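Local structure of tapirin (Caldicellulosiruptor hydrothermalis, 6N2C) at residues Phe241-Val247 against Asn262-Leu268; Asn251-Thr255 against Ile452-Lys457; Leu347-Thr353 against Asp370-Val375. The protein probably binds cellulose and helps cells adhere to it, and its C-terminal beta-helix domain also carries a zinc ion. All blocks are in the same frame, centred on the assembly; numbering follows the deposited sequence.

Interaction 1: residues Phe241-Val247 against Asn262-Leu268; sequences FGGNNKV and NGNNNRL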
ATOM      1  N   PHE A 241       7.515  -2.508  -6.606  1.00 16.15           N
ATOM      2  CA  PHE A 241       7.381  -1.777  -7.864  1.00 16.89           C
ATOM      3  C   PHE A 241       8.675  -1.915  -8.689  1.00 18.95           C
ATOM      4  O   PHE A 241       9.760  -2.116  -8.107  1.00 19.47           O
ATOM      5  CB  PHE A 241       7.158  -0.273  -7.654  1.00 17.43           C
ATOM      6  CG  PHE A 241       5.776   0.117  -7.164  1.00 16.61           C
ATOM      7  CD1 PHE A 241       5.414  -0.037  -5.855  1.00 18.76           C
ATOM      8  CD2 PHE A 241       4.879   0.613  -8.006  1.00 16.35           C
ATOM      9  CE1 PHE A 241       4.145   0.250  -5.406  1.00 17.90           C
ATOM     10  CE2 PHE A 241       3.634   0.968  -7.562  1.00 17.83           C
ATOM     11  CZ  PHE A 241       3.224   0.744  -6.283  1.00 17.03           C
ATOM     12  N   GLY A 242       8.584  -1.782 -10.003  1.00 16.88           N
ATOM     13  CA  GLY A 242       9.747  -1.893 -10.896  1.00 17.78           C
ATOM     14  C   GLY A 242      10.206  -0.654 -11.613  1.00 19.54           C
ATOM     15  O   GLY A 242      11.387  -0.553 -12.040  1.00 21.98           O
ATOM     16  N   GLY A 243       9.326   0.312 -11.715  1.00 15.59           N
ATOM     17  CA  GLY A 243       9.577   1.594 -12.379  1.00 17.88           C
ATOM     18  C   GLY A 243       8.553   2.022 -13.369  1.00 16.79           C
ATOM     19  O   GLY A 243       8.105   1.203 -14.184  1.00 17.86           O
ATOM     20  N   ASN A 244       8.124   3.287 -13.257  1.00 17.24           N
ATOM     21  CA  ASN A 244       7.100   3.830 -14.120  1.00 18.21           C
ATOM     22  C   ASN A 244       5.755   3.023 -14.072  1.00 17.61           C
ATOM     23  O   ASN A 244       4.966   3.057 -15.036  1.00 18.40           O
ATOM     24  CB  ASN A 244       7.595   3.950 -15.546  1.00 20.53           C
ATOM     25  CG  ASN A 244       6.776   4.875 -16.364  1.00 24.54           C
ATOM     26  OD1 ASN A 244       6.402   5.973 -15.949  1.00 28.56           O
ATOM     27  ND2 ASN A 244       6.518   4.447 -17.587  1.00 27.27           N
ATOM     28  N   ASN A 245       5.516   2.384 -12.926  1.00 17.50           N
ATOM     29  CA  ASN A 245       4.268   1.579 -12.723  1.00 17.78           C
ATOM     30  C   ASN A 245       3.270   2.478 -12.070  1.00 17.91           C
ATOM     31  O   ASN A 245       3.613   3.256 -11.083  1.00 18.54           O
ATOM     32  CB  ASN A 245       4.513   0.439 -11.798  1.00 18.02           C
ATOM     33  CG  ASN A 245       5.608  -0.511 -12.270  1.00 19.32           C
ATOM     34  OD1 ASN A 245       6.439  -0.888 -11.474  1.00 18.70           O
ATOM     35  ND2 ASN A 245       5.570  -0.974 -13.520  1.00 18.27           N
ATOM     36  N   LYS A 246       2.000   2.368 -12.499  0.56 17.09           N
ATOM     37  CA  LYS A 246       0.917   3.198 -11.956  0.56 17.36           C
ATOM     38  C   LYS A 246      -0.191   2.260 -11.415  0.56 15.80           C
ATOM     39  O   LYS A 246      -0.854   1.578 -12.215  0.56 15.15           O
ATOM     40  CB  LYS A 246       0.360   4.158 -12.993  0.56 21.08           C
ATOM     41  CG  LYS A 246       1.390   4.860 -13.921  0.56 22.99           C
ATOM     42  CD  LYS A 246       2.339   5.785 -13.234  0.56 23.82           C
ATOM     43  CE  LYS A 246       3.338   6.355 -14.238  0.56 24.36           C
ATOM     44  NZ  LYS A 246       4.028   7.530 -13.641  0.56 24.34           N
ATOM     45  N   VAL A 247      -0.383   2.268 -10.107  1.00 16.15           N
ATOM     46  CA  VAL A 247      -1.252   1.258  -9.398  1.00 15.82           C
ATOM     47  C   VAL A 247      -2.358   2.051  -8.747  1.00 16.81           C
ATOM     48  O   VAL A 247      -2.101   3.033  -8.054  1.00 16.35           O
ATOM     49  CB  VAL A 247      -0.471   0.470  -8.387  1.00 15.78           C
ATOM     50  CG1 VAL A 247      -1.385  -0.449  -7.535  1.00 16.16           C
ATOM     51  CG2 VAL A 247       0.560  -0.410  -9.088  1.00 18.41           C
ATOM     52  N   ASN A 262      10.964   0.889  -6.647  1.00 18.34           N
ATOM     53  CA  ASN A 262      12.229   0.862  -7.414  1.00 20.02           C
ATOM     54  C   ASN A 262      11.983   1.497  -8.741  1.00 18.01           C
ATOM     55  O   ASN A 262      10.914   1.388  -9.291  1.00 17.94           O
ATOM     56  CB  ASN A 262      12.686  -0.560  -7.721  1.00 18.12           C
ATOM     57  CG  ASN A 262      12.939  -1.351  -6.488  1.00 23.81           C
ATOM     58  OD1 ASN A 262      13.947  -1.131  -5.810  1.00 23.42           O
ATOM     59  ND2 ASN A 262      11.937  -2.199  -6.078  1.00 19.98           N
ATOM     60  N   GLY A 263      13.043   2.122  -9.312  1.00 18.70           N
ATOM     61  CA  GLY A 263      13.064   2.445 -10.719  1.00 17.79           C
ATOM     62  C   GLY A 263      12.520   3.832 -11.047  1.00 18.13           C
ATOM     63  O   GLY A 263      12.583   4.318 -12.190  1.00 20.33           O
ATOM     64  N   ASN A 264      11.982   4.504 -10.020  1.00 17.43           N
ATOM     65  CA  ASN A 264      11.408   5.768 -10.089  1.00 17.22           C
ATOM     66  C   ASN A 264      10.125   5.844 -10.932  1.00 16.97           C
ATOM     67  O   ASN A 264       9.767   4.904 -11.665  1.00 16.99           O
ATOM     68  CB  ASN A 264      12.412   6.840 -10.651  1.00 18.31           C
ATOM     69  CG  ASN A 264      13.635   7.114  -9.722  1.00 22.54           C
ATOM     70  OD1 ASN A 264      13.879   6.507  -8.649  1.00 23.25           O
ATOM     71  ND2 ASN A 264      14.350   8.065 -10.126  1.00 26.77           N
ATOM     72  N   ASN A 265       9.502   6.996 -10.865  1.00 17.04           N
ATOM     73  CA  ASN A 265       8.348   7.370 -11.655  1.00 16.80           C
ATOM     74  C   ASN A 265       7.077   6.460 -11.393  1.00 18.15           C
ATOM     75  O   ASN A 265       6.226   6.399 -12.240  1.00 17.30           O
ATOM     76  CB  ASN A 265       8.658   7.346 -13.125  1.00 20.57           C
ATOM     77  CG  ASN A 265       9.692   8.408 -13.505  1.00 21.72           C
ATOM     78  OD1 ASN A 265       9.438   9.561 -13.279  1.00 23.38           O
ATOM     79  ND2 ASN A 265      10.839   7.990 -14.046  1.00 25.59           N
ATOM     80  N   ASN A 266       6.988   5.882 -10.211  1.00 15.78           N
ATOM     81  CA  ASN A 266       5.839   5.021  -9.882  1.00 17.08           C
ATOM     82  C   ASN A 266       4.788   5.880  -9.235  1.00 19.20           C
ATOM     83  O   ASN A 266       5.095   6.915  -8.600  1.00 17.39           O
ATOM     84  CB  ASN A 266       6.281   3.977  -8.932  1.00 17.01           C
ATOM     85  CG  ASN A 266       7.394   3.085  -9.473  1.00 16.40           C
ATOM     86  OD1 ASN A 266       7.166   2.251 -10.343  1.00 16.77           O
ATOM     87  ND2 ASN A 266       8.583   3.238  -8.932  1.00 13.74           N
ATOM     88  N   ARG A 267       3.524   5.361  -9.241  1.00 18.01           N
ATOM     89  CA  ARG A 267       2.432   6.059  -8.592  1.00 17.60           C
ATOM     90  C   ARG A 267       1.537   4.988  -7.947  1.00 16.38           C
ATOM     91  O   ARG A 267       1.250   3.978  -8.600  1.00 14.09           O
ATOM     92  CB  ARG A 267       1.627   6.824  -9.610  1.00 19.97           C
ATOM     93  CG  ARG A 267       0.515   7.662  -8.988  1.00 20.26           C
ATOM     94  CD  ARG A 267      -0.194   8.607 -10.016  1.00 24.51           C
ATOM     95  NE  ARG A 267      -1.192   9.458  -9.402  1.00 25.75           N
ATOM     96  CZ  ARG A 267      -2.493   9.168  -9.192  1.00 34.77           C
ATOM     97  NH1 ARG A 267      -3.088   8.017  -9.583  1.00 32.28           N
ATOM     98  NH2 ARG A 267      -3.255  10.084  -8.566  1.00 37.27           N
ATOM     99  N   LEU A 268       1.195   5.230  -6.711  1.00 15.12           N
ATOM    100  CA  LEU A 268       0.232   4.374  -5.958  1.00 15.21           C
ATOM    101  C   LEU A 268      -0.867   5.272  -5.483  1.00 17.44           C
ATOM    102  O   LEU A 268      -0.641   6.142  -4.636  1.00 15.53           O
ATOM    103  CB  LEU A 268       0.933   3.754  -4.773  1.00 15.25           C
ATOM    104  CG  LEU A 268       0.155   2.788  -3.859  1.00 16.98           C
ATOM    105  CD1 LEU A 268      -0.573   1.779  -4.701  1.00 22.96           C
ATOM    106  CD2 LEU A 268       1.103   2.153  -2.880  1.00 18.67           C
TER
HETATM  107  O   HOH W   1      -1.695   5.424 -10.134  0.67 17.46           O
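Two successive coils of a parallel beta-helix stack here, through a corner turn and the start of a strand. Phe241 begins the walk. Phe241 O accepts a hydrogen bond from Asn262 ND2 (3.0 Å), and its ring lies inside the coil, with Phe241 CZ 4.1 Å from Leu268 CB; Phe261 stacks on the same ring. Gly242 and Gly243 donate their backbone N-H groups to Asn245 OD1 within their own turn. Gly243 passes 4.0 Å from Gly263, CA to CA. A CB on either residue would be crowded, and on Gly263 it would clash. Asn244 N bonds Asn264 O (2.8 Å). Asn245 N bonds the side chain of Asn266, at OD1 (3.1 Å), while Asn266 ND2 holds Asn262 O in its own coil. From Asn245 the parallel ladder begins: Arg267 N to Asn245 O and Val247 N to Arg267 O, both 2.8 Å. Lys246 pairs with Arg267 and folds back, so that its NZ reaches Asn265 O (2.8 Å). Arg267 forms a salt bridge with Glu269. Val247 points inward, its CG1 3.7 Å from Leu268 CD1. Asn245 and Asn266, at equivalent turn positions and linked backbone N to side-chain OD1, resemble the asparagine ladders of parallel beta-helices.

Interaction 2: residues Asn251-Thr255 against Ile452-Lys457; sequences NLMYT and IIEEIK
This is an apolar contact in which a short helix packs on the outer face of strand 252-255, in the long parallel sheet of a beta-helix. Helix 452-457 follows strand 434-436, in chain that runs back along the outside of the sheet before strands 483-488, 513-518 and 534-537 extend its other end. The strand has phi/psi near -120/135 and follows a corner at Asn251. The helix has phi/psi near -60/-40, with Ile456 N bonded to Ile452 O and Lys457 N to Ile453 O, both at 3.0 Å. The axes approach to 10.6 Å and cross at -41°, running broadly the same way. CA-CA distances are 9.1 Å for Leu252-Ile452 and 7.8 Å for Tyr254-Ile453. Leu252 (p/p) and Tyr254 (t, chi2 near 83°) point toward the helix; Met253 points away into the beta-helix. Leu252 CD2 meets Ile452 CG2 at 3.5 Å, and Leu252 CD1 lies 4.3 Å from Ile456 CD1. Tyr254 CD1 is 4.1 Å from Ile453 CD1, and Tyr254 CD2 is 4.2 Å from Ile456 CG2. Ile452 is t/p, Ile453 m/m and Ile456 m/t. Tyr254 OH lies 3.7 Å from Lys457 CG. Asp277 accepts a hydrogen bond from Tyr254 OH and forms a salt bridge with Lys457 NZ. Ile233 and Leu273, on adjacent strands, extend the apolar patch. Alternate strand residues thus face core and helix, as where a segment outside the coils shields a parallel beta-helix.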
ATOM      1  N   ASN A 251     -10.136   0.267  -2.731  1.00 15.27           N
ATOM      2  CA  ASN A 251     -10.500  -0.020  -1.321  1.00 14.74           C
ATOM      3  C   ASN A 251      -9.242  -0.254  -0.469  1.00 14.28           C
ATOM      4  O   ASN A 251      -8.639   0.706   0.006  1.00 16.39           O
ATOM      5  CB  ASN A 251     -11.529  -1.139  -1.243  1.00 16.43           C
ATOM      6  CG  ASN A 251     -12.079  -1.305   0.134  1.00 19.26           C
ATOM      7  OD1 ASN A 251     -12.607  -0.340   0.726  1.00 20.00           O
ATOM      8  ND2 ASN A 251     -11.905  -2.455   0.690  1.00 16.26           N
ATOM      9  N   LEU A 252      -8.780  -1.471  -0.318  0.51 14.33           N
ATOM     10  CA  LEU A 252      -7.593  -1.605   0.498  0.51 14.19           C
ATOM     11  C   LEU A 252      -6.478  -2.377  -0.190  0.51 13.93           C
ATOM     12  O   LEU A 252      -6.696  -3.370  -0.890  0.51 14.33           O
ATOM     13  CB  LEU A 252      -7.890  -2.176   1.897  0.51 14.84           C
ATOM     14  CG  LEU A 252      -8.209  -3.667   1.851  0.51 14.77           C
ATOM     15  CD1 LEU A 252      -6.963  -4.538   1.865  0.51 14.49           C
ATOM     16  CD2 LEU A 252      -9.144  -4.025   3.006  0.51 15.20           C
ATOM     17  N   MET A 253      -5.266  -1.895   0.089  1.00 13.29           N
ATOM     18  CA  MET A 253      -4.044  -2.599  -0.238  1.00 13.54           C
ATOM     19  C   MET A 253      -3.391  -2.913   1.058  1.00 12.87           C
ATOM     20  O   MET A 253      -3.101  -2.027   1.881  1.00 13.99           O
ATOM     21  CB  MET A 253      -3.116  -1.736  -1.114  1.00 14.10           C
ATOM     22  CG  MET A 253      -1.775  -2.399  -1.398  1.00 13.71           C
ATOM     23  SD  MET A 253      -0.975  -1.427  -2.681  0.90 17.65           S
ATOM     24  CE  MET A 253       0.443  -2.448  -2.982  1.00 22.19           C
ATOM     25  N   TYR A 254      -3.153  -4.223   1.297  1.00 13.07           N
ATOM     26  CA  TYR A 254      -2.500  -4.717   2.479  1.00 12.83           C
ATOM     27  C   TYR A 254      -1.256  -5.507   2.091  1.00 13.31           C
ATOM     28  O   TYR A 254      -1.338  -6.322   1.218  1.00 15.35           O
ATOM     29  CB  TYR A 254      -3.410  -5.709   3.307  1.00 13.93           C
ATOM     30  CG  TYR A 254      -2.586  -6.418   4.394  1.00 14.04           C
ATOM     31  CD1 TYR A 254      -2.348  -5.788   5.645  1.00 13.56           C
ATOM     32  CD2 TYR A 254      -2.004  -7.696   4.221  1.00 13.85           C
ATOM     33  CE1 TYR A 254      -1.537  -6.364   6.592  1.00 15.42           C
ATOM     34  CE2 TYR A 254      -1.218  -8.275   5.191  1.00 17.23           C
ATOM     35  CZ  TYR A 254      -1.004  -7.649   6.368  1.00 15.73           C
ATOM     36  OH  TYR A 254      -0.256  -8.237   7.313  1.00 18.08           O
ATOM     37  N   THR A 255      -0.110  -5.317   2.794  1.00 13.62           N
ATOM     38  CA  THR A 255       1.044  -6.218   2.670  1.00 13.35           C
ATOM     39  C   THR A 255       1.595  -6.481   4.034  1.00 15.30           C
ATOM     40  O   THR A 255       1.555  -5.607   4.887  1.00 14.80           O
ATOM     41  CB  THR A 255       2.150  -5.687   1.752  1.00 14.60           C
ATOM     42  OG1 THR A 255       2.989  -4.753   2.447  1.00 15.79           O
ATOM     43  CG2 THR A 255       1.639  -5.147   0.485  1.00 14.44           C
ATOM     44  N   ILE A 452     -11.448  -5.157   8.953  1.00 17.34           N
ATOM     45  CA  ILE A 452     -11.064  -5.884   7.739  1.00 18.28           C
ATOM     46  C   ILE A 452      -9.622  -6.369   7.811  1.00 19.56           C
ATOM     47  O   ILE A 452      -9.312  -7.494   7.371  1.00 16.77           O
ATOM     48  CB  ILE A 452     -11.383  -5.112   6.450  1.00 18.40           C
ATOM     49  CG1 ILE A 452     -11.340  -5.948   5.213  1.00 19.59           C
ATOM     50  CG2 ILE A 452     -10.403  -3.954   6.271  1.00 17.77           C
ATOM     51  CD1 ILE A 452     -12.285  -7.102   5.163  1.00 21.23           C
ATOM     52  N   ILE A 453      -8.702  -5.555   8.358  1.00 17.43           N
ATOM     53  CA  ILE A 453      -7.319  -5.966   8.482  1.00 19.54           C
ATOM     54  C   ILE A 453      -7.134  -7.051   9.522  1.00 19.95           C
ATOM     55  O   ILE A 453      -6.385  -8.016   9.303  1.00 20.59           O
ATOM     56  CB  ILE A 453      -6.394  -4.739   8.844  1.00 21.14           C
ATOM     57  CG1 ILE A 453      -6.489  -3.666   7.765  1.00 21.09           C
ATOM     58  CG2 ILE A 453      -4.972  -5.205   9.195  1.00 18.05           C
ATOM     59  CD1 ILE A 453      -5.945  -4.016   6.393  1.00 22.00           C
ATOM     60  N   GLU A 454      -7.846  -6.945  10.655  1.00 18.48           N
ATOM     61  CA  GLU A 454      -7.855  -7.977  11.650  1.00 21.42           C
ATOM     62  C   GLU A 454      -8.231  -9.309  11.040  1.00 18.31           C
ATOM     63  O   GLU A 454      -7.517 -10.336  11.296  1.00 19.48           O
ATOM     64  CB  GLU A 454      -8.797  -7.665  12.799  1.00 26.40           C
ATOM     65  CG  GLU A 454      -8.308  -6.561  13.664  1.00 35.22           C
ATOM     66  CD  GLU A 454      -9.338  -6.128  14.742  1.00 40.80           C
ATOM     67  OE1 GLU A 454     -10.413  -6.814  14.906  1.00 36.45           O
ATOM     68  OE2 GLU A 454      -9.087  -5.024  15.325  1.00 36.10           O
ATOM     69  N   GLU A 455      -9.257  -9.286  10.221  1.00 19.06           N
ATOM     70  CA  GLU A 455      -9.768 -10.568   9.637  1.00 19.41           C
ATOM     71  C   GLU A 455      -8.802 -11.113   8.601  1.00 21.13           C
ATOM     72  O   GLU A 455      -8.520 -12.312   8.572  1.00 21.03           O
ATOM     73  CB  GLU A 455     -11.157 -10.403   9.052  1.00 22.06           C
ATOM     74  CG  GLU A 455     -12.211  -9.976  10.045  1.00 27.69           C
ATOM     75  CD  GLU A 455     -12.372 -11.060  11.164  1.00 34.97           C
ATOM     76  OE1 GLU A 455     -12.268 -10.716  12.380  1.00 48.96           O
ATOM     77  OE2 GLU A 455     -12.401 -12.230  10.767  1.00 35.23           O
ATOM     78  N   ILE A 456      -8.217 -10.250   7.770  1.00 21.56           N
ATOM     79  CA  ILE A 456      -7.224 -10.719   6.781  1.00 20.68           C
ATOM     80  C   ILE A 456      -6.021 -11.370   7.440  1.00 20.55           C
ATOM     81  O   ILE A 456      -5.396 -12.300   6.924  1.00 18.22           O
ATOM     82  CB  ILE A 456      -6.835  -9.534   5.901  1.00 23.00           C
ATOM     83  CG1 ILE A 456      -7.955  -9.340   4.866  1.00 24.04           C
ATOM     84  CG2 ILE A 456      -5.485  -9.729   5.219  1.00 27.34           C
ATOM     85  CD1 ILE A 456      -7.815  -7.906   4.318  1.00 27.74           C
ATOM     86  N   LYS A 457      -5.625 -10.843   8.606  1.00 20.14           N
ATOM     87  CA  LYS A 457      -4.454 -11.331   9.253  1.00 22.00           C
ATOM     88  C   LYS A 457      -4.676 -12.592  10.034  1.00 24.97           C
ATOM     89  O   LYS A 457      -3.680 -13.223  10.422  1.00 26.54           O
ATOM     90  CB  LYS A 457      -3.886 -10.221  10.181  1.00 21.18           C
ATOM     91  CG  LYS A 457      -3.200  -9.120   9.383  1.00 22.48           C
ATOM     92  CD  LYS A 457      -2.740  -7.861  10.196  1.00 25.87           C
ATOM     93  CE  LYS A 457      -1.487  -8.094  10.970  1.00 27.61           C
ATOM     94  NZ  LYS A 457      -1.017  -6.853  11.706  1.00 24.46           N
TER

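Interaction 3: residues Leu347-Thr353 against Asp370-Val375; sequences LSADVGT and DAPDTV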
ATOM      1  N   LEU A 347       8.165  18.568   5.006  1.00 18.81           N
ATOM      2  CA  LEU A 347       6.759  18.252   5.452  1.00 19.30           C
ATOM      3  C   LEU A 347       5.976  19.537   5.312  1.00 19.25           C
ATOM      4  O   LEU A 347       6.266  20.546   6.010  1.00 20.84           O
ATOM      5  CB  LEU A 347       6.696  17.829   6.915  1.00 18.95           C
ATOM      6  CG  LEU A 347       5.312  17.516   7.543  1.00 20.04           C
ATOM      7  CD1 LEU A 347       4.602  16.457   6.710  1.00 21.37           C
ATOM      8  CD2 LEU A 347       5.429  17.182   8.991  1.00 20.32           C
ATOM      9  N   SER A 348       4.977  19.501   4.453  0.67 16.66           N
ATOM     10  CA  SER A 348       4.056  20.579   4.207  0.67 18.78           C
ATOM     11  C   SER A 348       2.650  20.193   4.616  0.67 21.11           C
ATOM     12  O   SER A 348       2.212  19.068   4.326  0.67 19.72           O
ATOM     13  CB  SER A 348       4.093  20.866   2.715  0.67 21.90           C
ATOM     14  OG  SER A 348       3.287  21.934   2.343  0.67 22.81           O
ATOM     15  N   ALA A 349       1.911  21.096   5.253  1.00 20.36           N
ATOM     16  CA  ALA A 349       0.614  20.775   5.819  1.00 18.73           C
ATOM     17  C   ALA A 349      -0.362  21.898   5.706  1.00 22.65           C
ATOM     18  O   ALA A 349      -0.017  23.078   5.919  1.00 21.63           O
ATOM     19  CB  ALA A 349       0.737  20.328   7.263  1.00 18.56           C
ATOM     20  N   ASP A 350      -1.592  21.544   5.400  1.00 22.84           N
ATOM     21  CA  ASP A 350      -2.651  22.529   5.181  1.00 25.11           C
ATOM     22  C   ASP A 350      -3.430  22.779   6.434  1.00 22.75           C
ATOM     23  O   ASP A 350      -3.104  22.293   7.530  1.00 24.01           O
ATOM     24  CB  ASP A 350      -3.563  22.046   4.021  1.00 26.86           C
ATOM     25  CG  ASP A 350      -2.843  21.887   2.691  1.00 34.99           C
ATOM     26  OD1 ASP A 350      -1.808  22.536   2.408  1.00 38.66           O
ATOM     27  OD2 ASP A 350      -3.334  21.064   1.891  1.00 36.62           O
ATOM     28  N   VAL A 351      -4.451  23.621   6.310  0.55 25.63           N
ATOM     29  CA  VAL A 351      -5.332  23.970   7.448  0.55 23.40           C
ATOM     30  C   VAL A 351      -5.867  22.797   8.283  0.55 23.43           C
ATOM     31  O   VAL A 351      -6.268  21.781   7.749  0.55 23.67           O
ATOM     32  CB  VAL A 351      -6.533  24.843   6.958  0.55 25.30           C
ATOM     33  CG1 VAL A 351      -7.391  24.083   5.930  0.55 25.65           C
ATOM     34  CG2 VAL A 351      -7.398  25.330   8.104  0.55 25.73           C
ATOM     35  N   GLY A 352      -5.900  22.963   9.597  1.00 21.60           N
ATOM     36  CA  GLY A 352      -6.485  22.001  10.478  1.00 24.44           C
ATOM     37  C   GLY A 352      -5.731  20.707  10.819  1.00 22.89           C
ATOM     38  O   GLY A 352      -6.242  19.825  11.529  1.00 22.04           O
ATOM     39  N   THR A 353      -4.545  20.576  10.283  1.00 21.39           N
ATOM     40  CA  THR A 353      -3.736  19.429  10.476  1.00 18.59           C
ATOM     41  C   THR A 353      -3.113  19.373  11.849  1.00 21.58           C
ATOM     42  O   THR A 353      -2.849  20.423  12.496  1.00 20.87           O
ATOM     43  CB  THR A 353      -2.656  19.377   9.367  1.00 19.53           C
ATOM     44  OG1 THR A 353      -1.921  20.623   9.304  1.00 18.51           O
ATOM     45  CG2 THR A 353      -3.290  19.129   8.032  1.00 19.57           C
ATOM     46  N   ASP A 370       6.676  23.156   6.781  1.00 20.91           N
ATOM     47  CA  ASP A 370       5.904  24.296   6.313  1.00 23.92           C
ATOM     48  C   ASP A 370       4.458  24.033   6.543  1.00 23.64           C
ATOM     49  O   ASP A 370       3.770  23.420   5.697  1.00 21.66           O
ATOM     50  CB  ASP A 370       6.173  24.469   4.841  1.00 27.49           C
ATOM     51  CG  ASP A 370       5.397  25.658   4.231  1.00 32.59           C
ATOM     52  OD1 ASP A 370       4.746  26.453   4.916  1.00 33.16           O
ATOM     53  OD2 ASP A 370       5.469  25.761   3.040  1.00 42.77           O
ATOM     54  N   ALA A 371       4.008  24.463   7.709  1.00 20.53           N
ATOM     55  CA  ALA A 371       2.695  24.028   8.266  1.00 22.45           C
ATOM     56  C   ALA A 371       2.137  25.083   9.171  1.00 21.84           C
ATOM     57  O   ALA A 371       1.924  24.837  10.348  1.00 21.82           O
ATOM     58  CB  ALA A 371       2.874  22.703   9.012  1.00 22.66           C
ATOM     59  N   PRO A 372       1.873  26.286   8.613  1.00 24.11           N
ATOM     60  CA  PRO A 372       1.656  27.442   9.498  1.00 24.26           C
ATOM     61  C   PRO A 372       0.429  27.338  10.384  1.00 23.21           C
ATOM     62  O   PRO A 372       0.381  28.022  11.381  1.00 21.97           O
ATOM     63  CB  PRO A 372       1.533  28.608   8.493  1.00 27.43           C
ATOM     64  CG  PRO A 372       0.932  27.931   7.282  1.00 30.69           C
ATOM     65  CD  PRO A 372       1.761  26.671   7.198  1.00 26.92           C
ATOM     66  N   ASP A 373      -0.576  26.502  10.041  1.00 21.11           N
ATOM     67  CA  ASP A 373      -1.738  26.269  10.890  1.00 23.52           C
ATOM     68  C   ASP A 373      -1.668  25.016  11.764  1.00 21.01           C
ATOM     69  O   ASP A 373      -2.645  24.666  12.492  1.00 22.23           O
ATOM     70  CB  ASP A 373      -3.070  26.213  10.068  1.00 26.06           C
ATOM     71  CG  ASP A 373      -4.292  26.297  10.944  1.00 28.15           C
ATOM     72  OD1 ASP A 373      -4.288  27.155  11.900  1.00 27.65           O
ATOM     73  OD2 ASP A 373      -5.266  25.506  10.806  1.00 25.39           O
ATOM     74  N   THR A 374      -0.518  24.360  11.783  1.00 23.51           N
ATOM     75  CA  THR A 374      -0.482  23.015  12.378  1.00 21.22           C
ATOM     76  C   THR A 374      -0.038  23.075  13.796  1.00 22.28           C
ATOM     77  O   THR A 374       0.933  23.838  14.121  1.00 20.63           O
ATOM     78  CB  THR A 374       0.459  22.111  11.545  1.00 22.40           C
ATOM     79  OG1 THR A 374       0.018  22.055  10.209  1.00 23.45           O
ATOM     80  CG2 THR A 374       0.626  20.651  12.105  1.00 22.05           C
ATOM     81  N   VAL A 375      -0.657  22.198  14.625  1.00 20.62           N
ATOM     82  CA  VAL A 375      -0.197  21.933  15.930  1.00 20.01           C
ATOM     83  C   VAL A 375       0.604  20.628  15.939  1.00 20.18           C
ATOM     84  O   VAL A 375       0.113  19.618  15.423  1.00 20.79           O
ATOM     85  CB  VAL A 375      -1.375  21.847  16.908  1.00 23.69           C
ATOM     86  CG1 VAL A 375      -0.882  21.643  18.314  1.00 21.67           C
ATOM     87  CG2 VAL A 375      -2.238  23.095  16.799  1.00 26.84           C
TER
HETATM   88  O   HOH W   2      -0.732  24.291   8.385  0.96 25.79           O
HETATM   89  O   HOH W   3      -4.265  22.625  13.055  0.79 22.33           O
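Many of the polar groups at this corner between two coils find partners in backbone, side chains and water. Strand pairing comes first. Leu347 O accepts from Asp370 N (2.8 Å), and Ala349 N gives to Asp370 O (3.0 Å), so Ser348 and Asp370 form a parallel bridge. Next to it, Ala349 CB packs against Ala371 CB in the coil interior (3.6 Å). The strands then part. Water 2 fills the gap: it donates to Ala349 O and accepts from Asp373 N, both at 2.8 Å, and is also hydrogen-bonded to Thr374 OG1 (3.0 Å). Each coil turns its corner here, with a type II turn at Asp350-Thr353 and a type I turn at Ala371-Thr374. Such corners join one parallel sheet to the next in a beta-helix; the first strands lie in one sheet, and the chain at Val375 runs on into the 16-strand sheet. Within the Asp350-Thr353 turn, Thr353 OG1 donates to Asp350 O (2.7 Å). Thr374 OG1 is 2.6 Å from Thr353 OG1. In the Ala371-Thr374 turn, Thr374 N bonds Ala371 O (2.9 Å). Gly352, at positive phi, donates its N-H across to the neighbouring turn, with Gly352 N 2.9 Å from Asp373 OD2. Asp373 OD1 forms a salt bridge with Lys392. Water 3 donates to both Thr353 O and Asp373 O, at 2.7 Å each.

In the fold
Interactions 1 and 3 lie within the coils of the beta-helix; interaction 2 joins its outside to a helix distant in sequence. Interactions 1 and 3 each join neighbouring coils and reach the sheet that holds strands 246-249 and 346-349; their nearest atoms are about 15 Å apart. Interaction 1 lies where chain enters that sheet, and its corner is closed mainly by asparagines. Interaction 3 lies where chain leaves it for the sheet of strand 252-255, and there waters, threonines and an aspartate do the bonding. Both are partly buried. Interaction 2 is buried and apolar between its segments. Strand 252-255 follows strand 246-249 of interaction 1, and Leu268 CD1 packs on Met253 SD at 3.8 Å inside the coils.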